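Local coordinates for D-isomer specific 2-hydroxyacid dehydrogenase NAD-binding (PDB 4XA8), which probably acts as an NAD(P)-dependent oxidoreductase of the D-isomer-specific 2-hydroxyacid dehydrogenase family, at residues Arg53-Trp58 with Lys72-Leu77. Numbering follows the deposited sequence.
Sequences RYALVW and KLVINL
Strands 53-57 and 73-76 run parallel as neighbours in a five-stranded sheet of order 2-1-3-4-5, a flavodoxin-like arrangement consistent with the substrate-binding domain of this family. A55 N donates a hydrogen bond to L73 O at 3.0 Å, and A55 O accepts one from I75 N at 2.7 Å. V57 repeats the pattern, its N bonding I75 O and its O accepting L77 N from 35° above the carbonyl plane. Packing is tightest on the face of Y54, L56, L73 and I75, where helix 290-306 covers all but I75. There L56, with CG anti to its backbone N (chi1 174°), sends CD1 to I75 CG2 and, at 3.6 Å, to L77 CD2; branched aliphatic chains suit this buried side, and L56 and L77 cross nearly at right angles. The face of A55, V57, V74 and N76 is looser: V57 CG2 stays 4.2 Å from V74 CG1, and small A55 fits beside V11. W58 CE3 lies obliquely 3.6 Å from L77 O, its ring 24° from the amide plane of N76, a neighbour of the NADPH-binding R97. At the exposed end, the long chains of R53 and K72 run side by side, K72 CE meeting the guanidinium edge 3.7 Å from R53 NH2. Main-chain bonds thus set the register and aliphatic contacts seal the core, while E305, salt-bridged to R53 NH2, probably offsets the like-charge repulsion from K72.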
loop_
_atom_site.group_PDB
_atom_site.type_symbol
_atom_site.label_atom_id
_atom_site.label_comp_id
_atom_site.label_asym_id
_atom_site.label_seq_id
_atom_site.Cartn_x
_atom_site.Cartn_y
_atom_site.Cartn_z
ATOM N N ARG A 53 -11.580 31.818 24.452
ATOM C CA ARG A 53 -12.310 30.947 25.362
ATOM C C ARG A 53 -12.208 29.465 25.010
ATOM O O ARG A 53 -12.532 28.602 25.825
ATOM C CB ARG A 53 -13.760 31.401 25.423
ATOM C CG ARG A 53 -13.896 32.786 26.031
ATOM C CD ARG A 53 -15.297 33.315 25.861
ATOM N NE ARG A 53 -16.209 32.796 26.875
ATOM C CZ ARG A 53 -17.503 33.105 26.956
ATOM N NH1 ARG A 53 -18.062 33.930 26.074
ATOM N NH2 ARG A 53 -18.249 32.573 27.916
ATOM N N TYR A 54 -11.715 29.176 23.819
ATOM C CA TYR A 54 -11.555 27.800 23.373
ATOM C C TYR A 54 -10.159 27.650 22.782
ATOM O O TYR A 54 -9.658 28.584 22.149
ATOM C CB TYR A 54 -12.658 27.464 22.360
ATOM C CG TYR A 54 -13.949 28.248 22.582
ATOM C CD1 TYR A 54 -14.820 27.938 23.633
ATOM C CD2 TYR A 54 -14.272 29.331 21.770
ATOM C CE1 TYR A 54 -15.983 28.659 23.839
ATOM C CE2 TYR A 54 -15.427 30.073 21.975
ATOM C CZ TYR A 54 -16.272 29.733 23.010
ATOM O OH TYR A 54 -17.403 30.478 23.205
ATOM N N ALA A 55 -9.529 26.502 23.037
ATOM C CA ALA A 55 -8.220 26.160 22.468
ATOM C C ALA A 55 -8.252 24.795 21.775
ATOM O O ALA A 55 -8.618 23.790 22.384
ATOM C CB ALA A 55 -7.157 26.189 23.569
ATOM N N LEU A 56 -7.890 24.791 20.492
ATOM C CA LEU A 56 -7.743 23.579 19.700
ATOM C C LEU A 56 -6.261 23.390 19.449
ATOM O O LEU A 56 -5.643 24.199 18.766
ATOM C CB LEU A 56 -8.504 23.737 18.379
ATOM C CG LEU A 56 -8.360 22.625 17.334
ATOM C CD1 LEU A 56 -8.925 21.354 17.916
ATOM C CD2 LEU A 56 -9.095 23.050 16.065
ATOM N N VAL A 57 -5.677 22.354 20.033
ATOM C CA VAL A 57 -4.224 22.275 20.110
ATOM C C VAL A 57 -3.628 20.885 19.913
ATOM O O VAL A 57 -4.268 19.852 20.206
ATOM C CB VAL A 57 -3.701 22.779 21.482
ATOM C CG1 VAL A 57 -4.122 24.200 21.776
ATOM C CG2 VAL A 57 -4.160 21.850 22.590
ATOM N N TRP A 58 -2.371 20.870 19.451
ATOM C CA TRP A 58 -1.514 19.691 19.559
ATOM C C TRP A 58 -0.137 20.070 20.166
ATOM O O TRP A 58 0.593 20.907 19.631
ATOM C CB TRP A 58 -1.347 19.001 18.210
ATOM C CG TRP A 58 -0.554 17.736 18.280
ATOM C CD1 TRP A 58 0.788 17.598 18.033
ATOM C CD2 TRP A 58 -1.024 16.435 18.663
ATOM N NE1 TRP A 58 1.165 16.287 18.186
ATOM C CE2 TRP A 58 0.081 15.554 18.590
ATOM C CE3 TRP A 58 -2.268 15.930 19.068
ATOM C CZ2 TRP A 58 -0.026 14.185 18.890
ATOM C CZ3 TRP A 58 -2.375 14.569 19.367
ATOM C CH2 TRP A 58 -1.259 13.714 19.276
ATOM N N LYS A 72 -12.356 28.166 28.541
ATOM C CA LYS A 72 -13.491 27.365 29.011
ATOM C C LYS A 72 -13.479 25.920 28.512
ATOM O O LYS A 72 -14.203 25.071 29.066
ATOM C CB LYS A 72 -14.793 28.060 28.587
ATOM C CG LYS A 72 -14.959 29.468 29.207
ATOM C CD LYS A 72 -16.388 29.756 29.656
ATOM C CE LYS A 72 -16.433 30.932 30.628
ATOM N NZ LYS A 72 -17.485 30.808 31.677
ATOM N N LEU A 73 -12.672 25.662 27.474
ATOM C CA LEU A 73 -12.708 24.424 26.715
ATOM C C LEU A 73 -11.377 24.209 25.992
ATOM O O LEU A 73 -10.868 25.116 25.318
ATOM C CB LEU A 73 -13.872 24.478 25.703
ATOM C CG LEU A 73 -14.034 23.279 24.751
ATOM C CD1 LEU A 73 -14.268 22.014 25.565
ATOM C CD2 LEU A 73 -15.187 23.494 23.768
ATOM N N VAL A 74 -10.796 23.024 26.158
ATOM C CA VAL A 74 -9.668 22.581 25.339
ATOM C C VAL A 74 -10.082 21.407 24.471
ATOM O O VAL A 74 -10.834 20.524 24.917
ATOM C CB VAL A 74 -8.465 22.170 26.204
ATOM C CG1 VAL A 74 -7.354 21.576 25.343
ATOM C CG2 VAL A 74 -7.961 23.370 26.944
ATOM N N ILE A 75 -9.601 21.421 23.233
ATOM C CA ILE A 75 -9.850 20.355 22.276
ATOM C C ILE A 75 -8.496 19.871 21.750
ATOM O O ILE A 75 -7.736 20.640 21.181
ATOM C CB ILE A 75 -10.732 20.800 21.072
ATOM C CG1 ILE A 75 -12.002 21.547 21.521
ATOM C CG2 ILE A 75 -11.099 19.577 20.240
ATOM C CD1 ILE A 75 -11.911 23.066 21.455
ATOM N N ASN A 76 -8.190 18.606 21.973
ATOM C CA ASN A 76 -6.931 18.034 21.546
ATOM C C ASN A 76 -7.055 17.520 20.100
ATOM O O ASN A 76 -8.001 16.810 19.772
ATOM C CB ASN A 76 -6.530 16.904 22.515
ATOM C CG ASN A 76 -5.090 16.460 22.345
ATOM O OD1 ASN A 76 -4.819 15.291 22.089
ATOM N ND2 ASN A 76 -4.170 17.384 22.454
ATOM N N LEU A 77 -6.116 17.872 19.231
ATOM C CA LEU A 77 -6.209 17.525 17.795
ATOM C C LEU A 77 -5.885 16.067 17.460
ATOM O O LEU A 77 -4.971 15.793 16.687
ATOM C CB LEU A 77 -5.307 18.416 16.935
ATOM C CG LEU A 77 -5.813 19.807 16.615
ATOM C CD1 LEU A 77 -4.690 20.775 16.262
ATOM C CD2 LEU A 77 -6.825 19.683 15.486
#